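Local coordinates for protein fructosyl amine: oxygen oxidoreductase (Aspergillus fumigatus, PDB 3DJE) that oxidatively deglycates fructosyl amino acids (Amadori products) with the help of a bound FAD cofactor, using molecular oxygen as the electron acceptor, at residues Q230-A235 and T285-S290; F329-I334 and Q431-S436. All blocks are in the same frame, centred on the assembly; numbering follows the deposited sequence.

Contact 1: Q230-A235 and T285-S290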
loop_
_atom_site.group_PDB
_atom_site.type_symbol
_atom_site.label_atom_id
_atom_site.label_comp_id
_atom_site.label_asym_id
_atom_site.label_seq_id
_atom_site.Cartn_x
_atom_site.Cartn_y
_atom_site.Cartn_z
ATOM N N GLN A 230 -10.682 -6.975 13.112
ATOM C CA GLN A 230 -10.388 -7.283 11.698
ATOM C C GLN A 230 -9.160 -6.570 11.132
ATOM O O GLN A 230 -8.583 -7.044 10.148
ATOM C CB GLN A 230 -11.587 -6.998 10.803
ATOM C CG GLN A 230 -12.717 -8.002 10.917
ATOM C CD GLN A 230 -13.912 -7.562 10.115
ATOM O OE1 GLN A 230 -14.043 -7.904 8.939
ATOM N NE2 GLN A 230 -14.786 -6.773 10.737
ATOM N N LEU A 231 -8.759 -5.447 11.731
ATOM C CA LEU A 231 -7.622 -4.684 11.177
ATOM C C LEU A 231 -6.430 -4.612 12.126
ATOM O O LEU A 231 -6.607 -4.305 13.300
ATOM C CB LEU A 231 -8.051 -3.262 10.778
ATOM C CG LEU A 231 -9.183 -3.081 9.751
ATOM C CD1 LEU A 231 -9.497 -1.591 9.589
ATOM C CD2 LEU A 231 -8.788 -3.693 8.417
ATOM N N ARG A 232 -5.227 -4.869 11.616
ATOM C CA ARG A 232 -4.000 -4.648 12.381
ATOM C C ARG A 232 -3.176 -3.568 11.681
ATOM O O ARG A 232 -2.475 -3.864 10.698
ATOM C CB ARG A 232 -3.160 -5.932 12.498
ATOM C CG ARG A 232 -1.910 -5.739 13.373
ATOM C CD ARG A 232 -0.959 -6.949 13.294
ATOM N NE ARG A 232 -0.345 -7.072 11.969
ATOM C CZ ARG A 232 0.386 -8.113 11.573
ATOM N NH1 ARG A 232 0.577 -9.146 12.398
ATOM N NH2 ARG A 232 0.906 -8.145 10.341
ATOM N N PRO A 233 -3.247 -2.316 12.171
ATOM C CA PRO A 233 -2.348 -1.289 11.640
ATOM C C PRO A 233 -0.893 -1.714 11.804
ATOM O O PRO A 233 -0.471 -2.082 12.911
ATOM C CB PRO A 233 -2.680 -0.057 12.485
ATOM C CG PRO A 233 -4.087 -0.265 12.892
ATOM C CD PRO A 233 -4.163 -1.756 13.179
ATOM N N THR A 234 -0.142 -1.681 10.699
ATOM C CA THR A 234 1.237 -2.183 10.667
ATOM C C THR A 234 2.058 -1.300 9.731
ATOM O O THR A 234 1.531 -0.761 8.744
ATOM C CB THR A 234 1.277 -3.659 10.213
ATOM O OG1 THR A 234 0.261 -4.391 10.906
ATOM C CG2 THR A 234 2.635 -4.285 10.533
ATOM N N ALA A 235 3.337 -1.145 10.051
ATOM C CA ALA A 235 4.175 -0.209 9.324
ATOM C C ALA A 235 5.424 -0.848 8.739
ATOM O O ALA A 235 6.008 -1.771 9.333
ATOM C CB ALA A 235 4.556 0.944 10.223
ATOM N N THR A 285 4.183 -3.015 14.545
ATOM C CA THR A 285 2.947 -2.510 15.128
ATOM C C THR A 285 3.285 -1.393 16.124
ATOM O O THR A 285 4.452 -1.143 16.415
ATOM C CB THR A 285 2.174 -3.615 15.863
ATOM O OG1 THR A 285 3.040 -4.198 16.853
ATOM C CG2 THR A 285 1.691 -4.691 14.883
ATOM N N ASN A 286 2.261 -0.714 16.630
ATOM C CA ASN A 286 2.458 0.239 17.719
ATOM C C ASN A 286 1.367 0.014 18.753
ATOM O O ASN A 286 0.430 0.806 18.869
ATOM C CB ASN A 286 2.458 1.677 17.204
ATOM C CG ASN A 286 2.888 2.687 18.270
ATOM O OD1 ASN A 286 3.865 2.468 18.991
ATOM N ND2 ASN A 286 2.171 3.803 18.356
HETATM N N MSE A 287 1.509 -1.098 19.478
HETATM C CA MSE A 287 0.521 -1.586 20.435
HETATM C C MSE A 287 0.487 -0.736 21.696
HETATM O O MSE A 287 1.468 -0.654 22.434
HETATM C CB MSE A 287 0.807 -3.049 20.807
HETATM C CG MSE A 287 0.704 -4.037 19.651
HETATM SE SE MSE A 287 -1.087 -4.083 18.867
HETATM C CE MSE A 287 -0.850 -5.485 17.546
ATOM N N VAL A 288 -0.649 -0.090 21.924
ATOM C CA VAL A 288 -0.873 0.652 23.158
ATOM C C VAL A 288 -1.950 -0.064 23.963
ATOM O O VAL A 288 -2.858 -0.690 23.399
ATOM C CB VAL A 288 -1.266 2.141 22.910
ATOM C CG1 VAL A 288 -0.205 2.850 22.061
ATOM C CG2 VAL A 288 -2.649 2.257 22.270
ATOM N N GLN A 289 -1.829 0.006 25.284
ATOM C CA GLN A 289 -2.862 -0.525 26.157
ATOM C C GLN A 289 -3.806 0.597 26.570
ATOM O O GLN A 289 -3.372 1.644 27.068
ATOM C CB GLN A 289 -2.254 -1.208 27.386
ATOM C CG GLN A 289 -3.191 -2.210 28.052
ATOM C CD GLN A 289 -2.482 -3.114 29.044
ATOM O OE1 GLN A 289 -1.762 -2.645 29.932
ATOM N NE2 GLN A 289 -2.689 -4.422 28.904
ATOM N N SER A 290 -5.097 0.377 26.336
ATOM C CA SER A 290 -6.134 1.306 26.762
ATOM C C SER A 290 -6.438 1.090 28.244
ATOM O O SER A 290 -5.960 0.122 28.850
ATOM C CB SER A 290 -7.400 1.106 25.925
ATOM O OG SER A 290 -7.102 1.121 24.538
#

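Contact 2: F329-I334 and Q431-S436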
loop_
_atom_site.group_PDB
_atom_site.type_symbol
_atom_site.label_atom_id
_atom_site.label_comp_id
_atom_site.label_asym_id
_atom_site.label_seq_id
_atom_site.Cartn_x
_atom_site.Cartn_y
_atom_site.Cartn_z
ATOM N N PHE A 329 21.543 8.445 3.524
ATOM C CA PHE A 329 20.159 8.518 3.029
ATOM C C PHE A 329 19.746 9.969 2.810
ATOM O O PHE A 329 20.090 10.843 3.613
ATOM C CB PHE A 329 19.193 7.870 4.016
ATOM C CG PHE A 329 19.497 6.431 4.331
ATOM C CD1 PHE A 329 20.076 5.585 3.382
ATOM C CD2 PHE A 329 19.156 5.905 5.575
ATOM C CE1 PHE A 329 20.338 4.246 3.680
ATOM C CE2 PHE A 329 19.403 4.565 5.881
ATOM C CZ PHE A 329 19.998 3.734 4.936
ATOM N N SER A 330 19.000 10.223 1.737
ATOM C CA SER A 330 18.503 11.577 1.461
ATOM C C SER A 330 17.085 11.782 2.005
ATOM O O SER A 330 16.615 12.919 2.115
ATOM C CB SER A 330 18.510 11.852 -0.035
ATOM O OG SER A 330 17.704 10.893 -0.693
ATOM N N PHE A 331 16.407 10.672 2.311
ATOM C CA PHE A 331 15.038 10.683 2.827
ATOM C C PHE A 331 14.773 9.335 3.488
ATOM O O PHE A 331 15.313 8.314 3.058
ATOM C CB PHE A 331 14.034 10.936 1.684
ATOM C CG PHE A 331 12.585 10.938 2.131
ATOM C CD1 PHE A 331 12.085 11.977 2.903
ATOM C CD2 PHE A 331 11.731 9.890 1.776
ATOM C CE1 PHE A 331 10.741 11.988 3.335
ATOM C CE2 PHE A 331 10.403 9.883 2.198
ATOM C CZ PHE A 331 9.903 10.929 2.978
ATOM N N ALA A 332 13.949 9.349 4.530
ATOM C CA ALA A 332 13.514 8.126 5.209
ATOM C C ALA A 332 12.174 8.332 5.886
ATOM O O ALA A 332 11.913 9.400 6.458
ATOM C CB ALA A 332 14.554 7.682 6.246
ATOM N N ARG A 333 11.326 7.309 5.848
ATOM C CA ARG A 333 10.081 7.360 6.606
ATOM C C ARG A 333 9.500 5.993 6.900
ATOM O O ARG A 333 9.830 5.000 6.246
ATOM C CB ARG A 333 9.017 8.213 5.903
ATOM C CG ARG A 333 8.244 7.515 4.778
ATOM C CD ARG A 333 7.075 8.403 4.462
ATOM N NE ARG A 333 6.236 8.005 3.322
ATOM C CZ ARG A 333 4.978 7.582 3.449
ATOM N NH1 ARG A 333 4.258 7.320 2.370
ATOM N NH2 ARG A 333 4.435 7.430 4.656
ATOM N N ILE A 334 8.619 5.970 7.890
ATOM C CA ILE A 334 7.739 4.816 8.087
ATOM C C ILE A 334 6.430 5.022 7.292
ATOM O O ILE A 334 6.009 6.162 7.016
ATOM C CB ILE A 334 7.487 4.526 9.576
ATOM C CG1 ILE A 334 6.678 5.651 10.234
ATOM C CG2 ILE A 334 8.860 4.319 10.304
ATOM C CD1 ILE A 334 6.290 5.361 11.701
ATOM N N GLN A 431 17.490 14.396 6.964
ATOM C CA GLN A 431 16.827 15.666 6.676
ATOM C C GLN A 431 15.318 15.488 6.457
ATOM O O GLN A 431 14.887 14.526 5.811
ATOM C CB GLN A 431 17.447 16.280 5.422
ATOM C CG GLN A 431 16.880 17.633 5.047
ATOM C CD GLN A 431 17.478 18.744 5.874
ATOM O OE1 GLN A 431 16.824 19.297 6.760
ATOM N NE2 GLN A 431 18.739 19.071 5.601
ATOM N N TYR A 432 14.530 16.411 7.001
ATOM C CA TYR A 432 13.085 16.400 6.794
ATOM C C TYR A 432 12.737 16.885 5.394
ATOM O O TYR A 432 13.391 17.785 4.846
ATOM C CB TYR A 432 12.367 17.259 7.847
ATOM C CG TYR A 432 10.877 17.396 7.613
ATOM C CD1 TYR A 432 10.008 16.346 7.909
ATOM C CD2 TYR A 432 10.336 18.570 7.079
ATOM C CE1 TYR A 432 8.635 16.455 7.689
ATOM C CE2 TYR A 432 8.961 18.692 6.855
ATOM C CZ TYR A 432 8.120 17.627 7.167
ATOM O OH TYR A 432 6.763 17.724 6.963
ATOM N N ARG A 433 11.700 16.271 4.835
ATOM C CA ARG A 433 11.085 16.689 3.585
ATOM C C ARG A 433 9.590 16.549 3.780
ATOM O O ARG A 433 9.125 15.557 4.345
ATOM C CB ARG A 433 11.546 15.800 2.433
ATOM C CG ARG A 433 10.897 16.106 1.077
ATOM C CD ARG A 433 11.361 15.083 0.037
ATOM N NE ARG A 433 12.817 15.127 -0.144
ATOM C CZ ARG A 433 13.533 14.213 -0.797
ATOM N NH1 ARG A 433 12.941 13.161 -1.357
ATOM N NH2 ARG A 433 14.854 14.355 -0.895
ATOM N N ASP A 434 8.850 17.558 3.337
ATOM C CA ASP A 434 7.404 17.540 3.439
ATOM C C ASP A 434 6.864 16.962 2.141
ATOM O O ASP A 434 6.803 17.657 1.123
ATOM C CB ASP A 434 6.871 18.960 3.679
ATOM C CG ASP A 434 5.351 19.022 3.701
ATOM O OD1 ASP A 434 4.693 17.980 3.482
ATOM O OD2 ASP A 434 4.809 20.126 3.934
ATOM N N ILE A 435 6.480 15.688 2.174
ATOM C CA ILE A 435 6.056 15.009 0.950
ATOM C C ILE A 435 4.615 15.342 0.525
ATOM O O ILE A 435 4.155 14.851 -0.508
ATOM C CB ILE A 435 6.282 13.479 1.011
ATOM C CG1 ILE A 435 5.537 12.859 2.194
ATOM C CG2 ILE A 435 7.780 13.183 1.099
ATOM C CD1 ILE A 435 5.501 11.331 2.146
ATOM N N SER A 436 3.920 16.155 1.326
ATOM C CA SER A 436 2.619 16.721 0.931
ATOM C C SER A 436 2.838 17.948 0.048
ATOM O O SER A 436 1.877 18.511 -0.505
ATOM C CB SER A 436 1.772 17.086 2.157
ATOM O OG SER A 436 1.109 15.957 2.708
HETATM O O HOH W 1 14.719 14.653 2.943
HETATM O O HOH W 2 13.865 11.783 6.195
#

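Contact 1: Q230-A235 and T285-S290
Thr285 CG2 is the hub of this contact: it lies 3.8 Å from Arg232 CD and 3.9 Å from Pro233 O. The segments belong to strands 232-242 and 274-289, antiparallel neighbours in the large mixed sheet of an FAD-dependent oxidoreductase of the MSOX/MTOX family. Backbone pairing between the strands includes Ala235 with Tyr284; from Thr285 on, no hydrogen bond joins the two segments, which meet through side chains and, at Pro233 O, through a backbone carbonyl.

The apolar part rests on the aliphatic stem of Arg232, which crosses the Thr285 side chain at about a right angle. Met287, present as selenomethionine, adds its terminal methyl, with CE 4.3 Å from Arg232 CG. Thr285 CG2 stands anti to its own carbonyl carbon, while OG1 (chi1 56°) hydrogen-bonds to Asp420 OD1 and Arg406 NH1, giving the residue one apolar and one polar side.

The polar bonds within 230-235 join Arg232 and Thr234, while partners outside hold the guanidinium. Arg232 runs extended through CD and turns at chi3 (68°); its NH2 forms a salt bridge with Asp339, and NH1 bonds to the carbonyls of Trp405 and Asp407. Thr234 OG1 both receives and gives: it donates to Arg232 O at 2.8 Å from above the carbonyl plane, and accepts from Arg232 NE at 2.9 Å, tilted 26° out of the guanidinium plane.

Contact 2: F329-I334 and Q431-S436
Phe331 CZ and Ile435 CG2, 3.6 Å apart, form the apolar part of this contact, the two side chains crossing at about a right angle. Phe331 CG is anti to the backbone N (chi1 179°), and the ring meets the 431-436 segment through CD1, CE1 and CZ. Arg433 CB adds to the same patch, 3.9 Å from Phe331 CD1.

Arginine planes make the second group of contacts. The Arg433 guanidinium is nearly parallel to the Phe331 ring, with planes 9° apart, yet one of its faces is met chiefly by Phe331 CB, 3.9 Å from Arg433 NH1 and offset toward the rim. Its NH2 forms a salt bridge with Glu274, which holds the charged end beside strand 274-289. Arg333 offers a guanidinium face to Ile435, whose CD1 comes within 3.6 Å of Arg333 NE; the NH1 of Arg333 bonds to the carbonyls of Ser46 and Asn49.

These contacts lay the irregular C-terminal segment across strand 331-339, in the large mixed sheet of this MSOX/MTOX-family enzyme, at 61° between the touching parts. The side chain of Arg333 is about 6 Å from the bound FAD, and its partner Ser46 belongs to the FAD site, so this arginine links the tail to the cofactor-binding loop.

No direct hydrogen bond crosses; two waters bridge the backbones. Water 1 donates to Ser330 O and to Gln431 O, and lies in plane at the edge of the Phe331 ring. Water 2 accepts from Ala332 N at 3.0 Å and can donate to Gln431 O, also at 3.0 Å, a proton for which other acceptors compete.

Contact 1 and contact 2 both reach the large mixed sheet, where strand 232-242 runs antiparallel to 274-289 and to 331-339. Their centres are about 23 Å apart and their nearest atoms about 5 Å, without touching. Along the chain they come in series: 230-235 and 285-290 have met before 329-334 begins, and 431-436 returns last, near the C-terminus. Contact 1 thus joins two strands of the sheet, whereas contact 2 brings the tail onto a third. Side chains of both approach the bound ligands: Thr234 is about 8 Å from the substrate analogue FSA, and contact 2 lies on the FAD side, which places the sheet beside the active site.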